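PDB 5XH8: extracellular invertase from Aspergillus kawachii, which probably hydrolyses sucrose and related beta-fructosides and transfers fructosyl groups to build fructooligosaccharides such as 1-kestose, as a family GH32 beta-fructofuranosidase. Local coordinates for residues 93-98 against 116-121; 132-137 against 168-173. All coordinates share one frame; numbering follows the deposited sequence.

Contact 1 of 2, residues 93-98 against 116-121; sequences DPVAVF and TSVSYL
Two backbone amides grip V118 O: V95 N at 3.0 Å and A96 N at 3.2 Å. The first donor lies 19° from the carbonyl plane, whereas the second sits well above it, so the two N-H groups share the oxygen from different directions. Facing V118 with both V95 and A96 makes this a classic beta bulge, placed where the chain enters strand 96-103. Past it the pairing becomes regular antiparallel: A96 O takes V118 N, and F98 N bonds to T116 O at 2.8 Å. This is the open end of the hairpin 96-103/112-118, which forms the first two strands of a four-stranded blade of the GH32 beta-propeller. On the face carrying A96 and V118, the alanine CB sits 3.7 Å from V118 CB. V118 CG2, anti to its own carbonyl carbon, is set over the centre of the F98 ring, a CH-pi contact of 3.5 Å from methyl to centroid, 13° off the ring normal. At the bulge itself, V95 CG1, anti to its backbone N (chi1 170°), presses tightly on L121 CD1 at 3.3 Å, while V95 CG2 lies against S119 O. On the face of V97 and S117, D93 adds its CB, 3.6 Å from S117 CB. The D93 carboxylate turns to other partners, with K150 at OD1 and Y115 at OD2, and S117 OG bonds to T135 and S137. P94 leans its CD on S119 OG, and both residues also pack against I91 of the second subunit.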
loop_
_atom_site.group_PDB
_atom_site.type_symbol
_atom_site.label_atom_id
_atom_site.label_comp_id
_atom_site.label_asym_id
_atom_site.label_seq_id
_atom_site.Cartn_x
_atom_site.Cartn_y
_atom_site.Cartn_z
ATOM N N ASP A 93 -8.505 -4.195 0.985
ATOM C CA ASP A 93 -9.274 -4.755 -0.141
ATOM C C ASP A 93 -10.677 -4.128 -0.234
ATOM O O ASP A 93 -11.677 -4.843 -0.246
ATOM C CB ASP A 93 -9.352 -6.288 -0.037
ATOM C CG ASP A 93 -9.844 -6.788 1.318
ATOM O OD1 ASP A 93 -10.287 -5.985 2.163
ATOM O OD2 ASP A 93 -9.775 -8.017 1.526
ATOM N N PRO A 94 -10.755 -2.784 -0.287
ATOM C CA PRO A 94 -12.080 -2.147 -0.272
ATOM C C PRO A 94 -12.914 -2.484 -1.513
ATOM O O PRO A 94 -14.132 -2.472 -1.430
ATOM C CB PRO A 94 -11.744 -0.635 -0.214
ATOM C CG PRO A 94 -10.380 -0.543 -0.885
ATOM C CD PRO A 94 -9.669 -1.805 -0.453
ATOM N N VAL A 95 -12.271 -2.833 -2.641
ATOM C CA VAL A 95 -12.994 -3.056 -3.894
ATOM C C VAL A 95 -13.211 -4.547 -4.165
ATOM O O VAL A 95 -14.311 -4.933 -4.530
ATOM C CB VAL A 95 -12.283 -2.332 -5.064
ATOM C CG1 VAL A 95 -12.855 -2.732 -6.413
ATOM C CG2 VAL A 95 -12.396 -0.827 -4.856
ATOM N N ALA A 96 -12.189 -5.387 -4.000
ATOM C CA ALA A 96 -12.346 -6.801 -4.337
ATOM C C ALA A 96 -11.345 -7.691 -3.624
ATOM O O ALA A 96 -10.265 -7.227 -3.185
ATOM C CB ALA A 96 -12.239 -6.993 -5.856
ATOM N N VAL A 97 -11.728 -8.959 -3.512
ATOM C CA VAL A 97 -10.856 -10.021 -3.070
ATOM C C VAL A 97 -10.571 -10.877 -4.292
ATOM O O VAL A 97 -11.498 -11.462 -4.880
ATOM C CB VAL A 97 -11.518 -10.895 -2.000
ATOM C CG1 VAL A 97 -10.699 -12.179 -1.739
ATOM C CG2 VAL A 97 -11.697 -10.104 -0.718
ATOM N N PHE A 98 -9.297 -10.947 -4.667
ATOM C CA PHE A 98 -8.842 -11.802 -5.767
ATOM C C PHE A 98 -8.221 -13.085 -5.185
ATOM O O PHE A 98 -8.287 -13.338 -3.973
ATOM C CB PHE A 98 -7.883 -11.013 -6.676
ATOM C CG PHE A 98 -8.553 -10.114 -7.717
ATOM C CD1 PHE A 98 -9.951 -9.873 -7.752
ATOM C CD2 PHE A 98 -7.758 -9.460 -8.652
ATOM C CE1 PHE A 98 -10.495 -9.018 -8.710
ATOM C CE2 PHE A 98 -8.314 -8.608 -9.607
ATOM C CZ PHE A 98 -9.677 -8.399 -9.649
ATOM N N THR A 116 -4.633 -11.663 -3.130
ATOM C CA THR A 116 -4.606 -10.360 -3.778
ATOM C C THR A 116 -5.779 -9.513 -3.296
ATOM O O THR A 116 -6.945 -9.811 -3.581
ATOM C CB THR A 116 -4.587 -10.439 -5.308
ATOM O OG1 THR A 116 -3.409 -11.139 -5.734
ATOM C CG2 THR A 116 -4.550 -9.022 -5.905
ATOM N N SER A 117 -5.426 -8.447 -2.584
ATOM C CA SER A 117 -6.343 -7.444 -2.062
ATOM C C SER A 117 -6.440 -6.292 -3.088
ATOM O O SER A 117 -5.424 -5.721 -3.463
ATOM C CB SER A 117 -5.845 -6.968 -0.697
ATOM O OG SER A 117 -4.437 -6.793 -0.653
ATOM N N VAL A 118 -7.655 -6.004 -3.567
ATOM C CA VAL A 118 -7.887 -5.063 -4.660
ATOM C C VAL A 118 -8.506 -3.731 -4.161
ATOM O O VAL A 118 -9.527 -3.707 -3.445
ATOM C CB VAL A 118 -8.748 -5.692 -5.753
ATOM C CG1 VAL A 118 -9.090 -4.699 -6.868
ATOM C CG2 VAL A 118 -8.062 -6.927 -6.334
ATOM N N SER A 119 -7.851 -2.629 -4.532
ATOM C CA SER A 119 -8.261 -1.273 -4.147
ATOM C C SER A 119 -8.739 -0.367 -5.294
ATOM O O SER A 119 -9.323 0.695 -5.030
ATOM C CB SER A 119 -7.115 -0.591 -3.427
ATOM O OG SER A 119 -6.748 -1.304 -2.270
ATOM N N TYR A 120 -8.493 -0.764 -6.544
ATOM C CA TYR A 120 -8.846 0.040 -7.733
ATOM C C TYR A 120 -9.192 -0.873 -8.894
ATOM O O TYR A 120 -8.502 -1.871 -9.124
ATOM C CB TYR A 120 -7.692 0.961 -8.187
ATOM C CG TYR A 120 -7.355 1.986 -7.153
ATOM C CD1 TYR A 120 -8.088 3.176 -7.046
ATOM C CD2 TYR A 120 -6.335 1.755 -6.235
ATOM C CE1 TYR A 120 -7.812 4.092 -6.041
ATOM C CE2 TYR A 120 -6.067 2.660 -5.209
ATOM C CZ TYR A 120 -6.798 3.820 -5.115
ATOM O OH TYR A 120 -6.511 4.715 -4.115
ATOM N N LEU A 121 -10.246 -0.503 -9.611
ATOM C CA LEU A 121 -10.686 -1.170 -10.833
ATOM C C LEU A 121 -10.928 -0.056 -11.890
ATOM O O LEU A 121 -11.161 1.081 -11.521
ATOM C CB LEU A 121 -11.980 -1.941 -10.570
ATOM C CG LEU A 121 -11.890 -3.247 -9.783
ATOM C CD1 LEU A 121 -13.292 -3.806 -9.535
ATOM C CD2 LEU A 121 -11.059 -4.286 -10.531
#

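Contact 2 of 2, residues 132-137 against 168-173; sequences GSETQS and AFRDPY
R170 and P172, from the RDP sequence motif of GH32 enzymes, meet E134 and Q136 where two neighbouring propeller blades come together. The carboxylate of E134 spans the gap with both oxygens. OE2 forms a salt bridge with R170 NH1 at 2.8 Å, a nearly straight bond on the syn side of the carboxylate and within the guanidinium plane, although the two flat groups stand 59° apart. OE1 takes the backbone N of F169, also at 2.8 Å but more bent, and it has a second partner in Y129 OH. R170 starts with CG between its backbone N and carbonyl carbon (chi1 54°), then runs extended to NE, and its CB, CG and CD all pass within 3.5 Å of E134 OE2. Strand 166-176 is an outermost strand of its blade, strand 134-140 the third of the adjacent one; they run in roughly the same direction, and each polar link starts from E134 or Q136, with F169 giving backbone N and O. Q136, bent at chi2, sends NE2 to F169 O at 3.0 Å from above the carbonyl plane. Its OE1 bonds to T116 OG1 and touches P172 CD at 3.3 Å. R170 NH2 forms a second salt bridge, with E248, so two glutamates hold the arginine beside D171, whose OD1 hydrogen-bonds a bound glycerol; in GH32 relatives this motif belongs to the active site.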
loop_
_atom_site.group_PDB
_atom_site.type_symbol
_atom_site.label_atom_id
_atom_site.label_comp_id
_atom_site.label_asym_id
_atom_site.label_seq_id
_atom_site.Cartn_x
_atom_site.Cartn_y
_atom_site.Cartn_z
ATOM N N GLY A 132 -0.963 0.512 -7.317
ATOM C CA GLY A 132 -1.602 0.037 -6.095
ATOM C C GLY A 132 -2.946 -0.660 -6.280
ATOM O O GLY A 132 -3.603 -0.963 -5.293
ATOM N N SER A 133 -3.374 -0.950 -7.514
ATOM C CA SER A 133 -4.651 -1.651 -7.689
ATOM C C SER A 133 -4.651 -3.082 -7.048
ATOM O O SER A 133 -5.673 -3.513 -6.502
ATOM C CB SER A 133 -5.126 -1.621 -9.157
ATOM O OG SER A 133 -4.182 -2.176 -10.000
ATOM N N GLU A 134 -3.497 -3.756 -7.054
ATOM C CA GLU A 134 -3.345 -5.094 -6.529
ATOM C C GLU A 134 -2.181 -5.159 -5.514
ATOM O O GLU A 134 -1.016 -4.879 -5.852
ATOM C CB GLU A 134 -3.117 -6.084 -7.669
ATOM C CG GLU A 134 -4.233 -6.108 -8.717
ATOM C CD GLU A 134 -3.836 -6.863 -9.962
ATOM O OE1 GLU A 134 -2.726 -6.572 -10.489
ATOM O OE2 GLU A 134 -4.616 -7.751 -10.398
ATOM N N THR A 135 -2.514 -5.498 -4.275
ATOM C CA THR A 135 -1.528 -5.743 -3.229
ATOM C C THR A 135 -1.731 -7.172 -2.742
ATOM O O THR A 135 -2.724 -7.829 -3.086
ATOM C CB THR A 135 -1.669 -4.748 -2.076
ATOM O OG1 THR A 135 -2.974 -4.835 -1.504
ATOM C CG2 THR A 135 -1.464 -3.311 -2.559
ATOM N N GLN A 136 -0.775 -7.681 -1.979
ATOM C CA GLN A 136 -0.909 -9.027 -1.415
ATOM C C GLN A 136 -0.966 -8.908 0.105
ATOM O O GLN A 136 -0.057 -8.306 0.720
ATOM C CB GLN A 136 0.211 -9.965 -1.880
ATOM C CG GLN A 136 0.748 -9.685 -3.284
ATOM C CD GLN A 136 -0.316 -9.771 -4.358
ATOM O OE1 GLN A 136 -1.239 -10.591 -4.286
ATOM N NE2 GLN A 136 -0.183 -8.929 -5.378
ATOM N N SER A 137 -2.032 -9.468 0.693
ATOM C CA SER A 137 -2.355 -9.328 2.109
ATOM C C SER A 137 -2.494 -10.679 2.756
ATOM O O SER A 137 -2.668 -11.699 2.061
ATOM C CB SER A 137 -3.647 -8.522 2.286
ATOM O OG SER A 137 -3.447 -7.170 1.892
ATOM N N ALA A 168 -0.376 -6.903 -14.799
ATOM C CA ALA A 168 -1.111 -7.580 -13.754
ATOM C C ALA A 168 -0.102 -7.994 -12.705
ATOM O O ALA A 168 1.089 -8.203 -13.017
ATOM C CB ALA A 168 -1.796 -8.835 -14.287
ATOM N N PHE A 169 -0.591 -8.149 -11.472
ATOM C CA PHE A 169 0.239 -8.520 -10.337
ATOM C C PHE A 169 -0.606 -9.186 -9.242
ATOM O O PHE A 169 -0.953 -8.565 -8.235
ATOM C CB PHE A 169 0.959 -7.275 -9.825
ATOM C CG PHE A 169 2.033 -7.562 -8.822
ATOM C CD1 PHE A 169 3.211 -8.166 -9.210
ATOM C CD2 PHE A 169 1.886 -7.179 -7.514
ATOM C CE1 PHE A 169 4.204 -8.438 -8.284
ATOM C CE2 PHE A 169 2.880 -7.431 -6.583
ATOM C CZ PHE A 169 4.049 -8.056 -6.974
ATOM N N ARG A 170 -0.934 -10.464 -9.441
ATOM C CA ARG A 170 -1.937 -11.110 -8.598
ATOM C C ARG A 170 -1.791 -12.614 -8.532
ATOM O O ARG A 170 -0.907 -13.189 -9.184
ATOM C CB ARG A 170 -3.336 -10.726 -9.092
ATOM C CG ARG A 170 -3.603 -11.005 -10.556
ATOM C CD ARG A 170 -5.099 -10.846 -10.888
ATOM N NE ARG A 170 -5.349 -11.041 -12.317
ATOM C CZ ARG A 170 -5.247 -10.108 -13.274
ATOM N NH1 ARG A 170 -4.970 -8.827 -12.989
ATOM N NH2 ARG A 170 -5.463 -10.456 -14.553
ATOM N N ASP A 171 -2.671 -13.225 -7.737
ATOM C CA ASP A 171 -2.829 -14.679 -7.627
ATOM C C ASP A 171 -1.593 -15.332 -6.980
ATOM O O ASP A 171 -1.034 -16.286 -7.516
ATOM C CB ASP A 171 -3.108 -15.341 -8.984
ATOM C CG ASP A 171 -4.217 -14.679 -9.773
ATOM O OD1 ASP A 171 -5.115 -14.058 -9.172
ATOM O OD2 ASP A 171 -4.165 -14.803 -11.033
ATOM N N PRO A 172 -1.183 -14.835 -5.815
ATOM C CA PRO A 172 0.008 -15.402 -5.193
ATOM C C PRO A 172 -0.180 -16.889 -4.901
ATOM O O PRO A 172 -1.252 -17.300 -4.383
ATOM C CB PRO A 172 0.154 -14.587 -3.904
ATOM C CG PRO A 172 -1.237 -14.099 -3.608
ATOM C CD PRO A 172 -1.801 -13.800 -4.952
ATOM N N TYR A 173 0.841 -17.670 -5.267
ATOM C CA TYR A 173 0.852 -19.121 -5.081
ATOM C C TYR A 173 2.043 -19.520 -4.207
ATOM O O TYR A 173 3.205 -19.472 -4.650
ATOM C CB TYR A 173 0.899 -19.835 -6.432
ATOM C CG TYR A 173 0.571 -21.304 -6.314
ATOM C CD1 TYR A 173 -0.761 -21.758 -6.393
ATOM C CD2 TYR A 173 1.568 -22.242 -6.076
ATOM C CE1 TYR A 173 -1.072 -23.106 -6.252
ATOM C CE2 TYR A 173 1.268 -23.601 -5.914
ATOM C CZ TYR A 173 -0.058 -24.032 -6.008
ATOM O OH TYR A 173 -0.362 -25.381 -5.848
#

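How the contacts relate
Contact 1 lies within one blade and contact 2 joins that blade to the next, their centres about 9 Å apart. Strand 112-118 lies between 96-103 and 134-140, so 116-121 backs onto 132-137, and serine and threonine hydroxyls of the former bond to the latter. T116 also packs on R170 and P172, tying both contacts to the RDP motif. Contact 1 is partly buried, built of backbone hydrogen bonds and apolar packing, and its loop end reaches the second subunit. Contact 2 is buried and held by side-chain polar groups. The side chains of F98 and R170 each lie about 3 Å (nearest atoms) from a bound glycerol, probably from the crystallisation liquor.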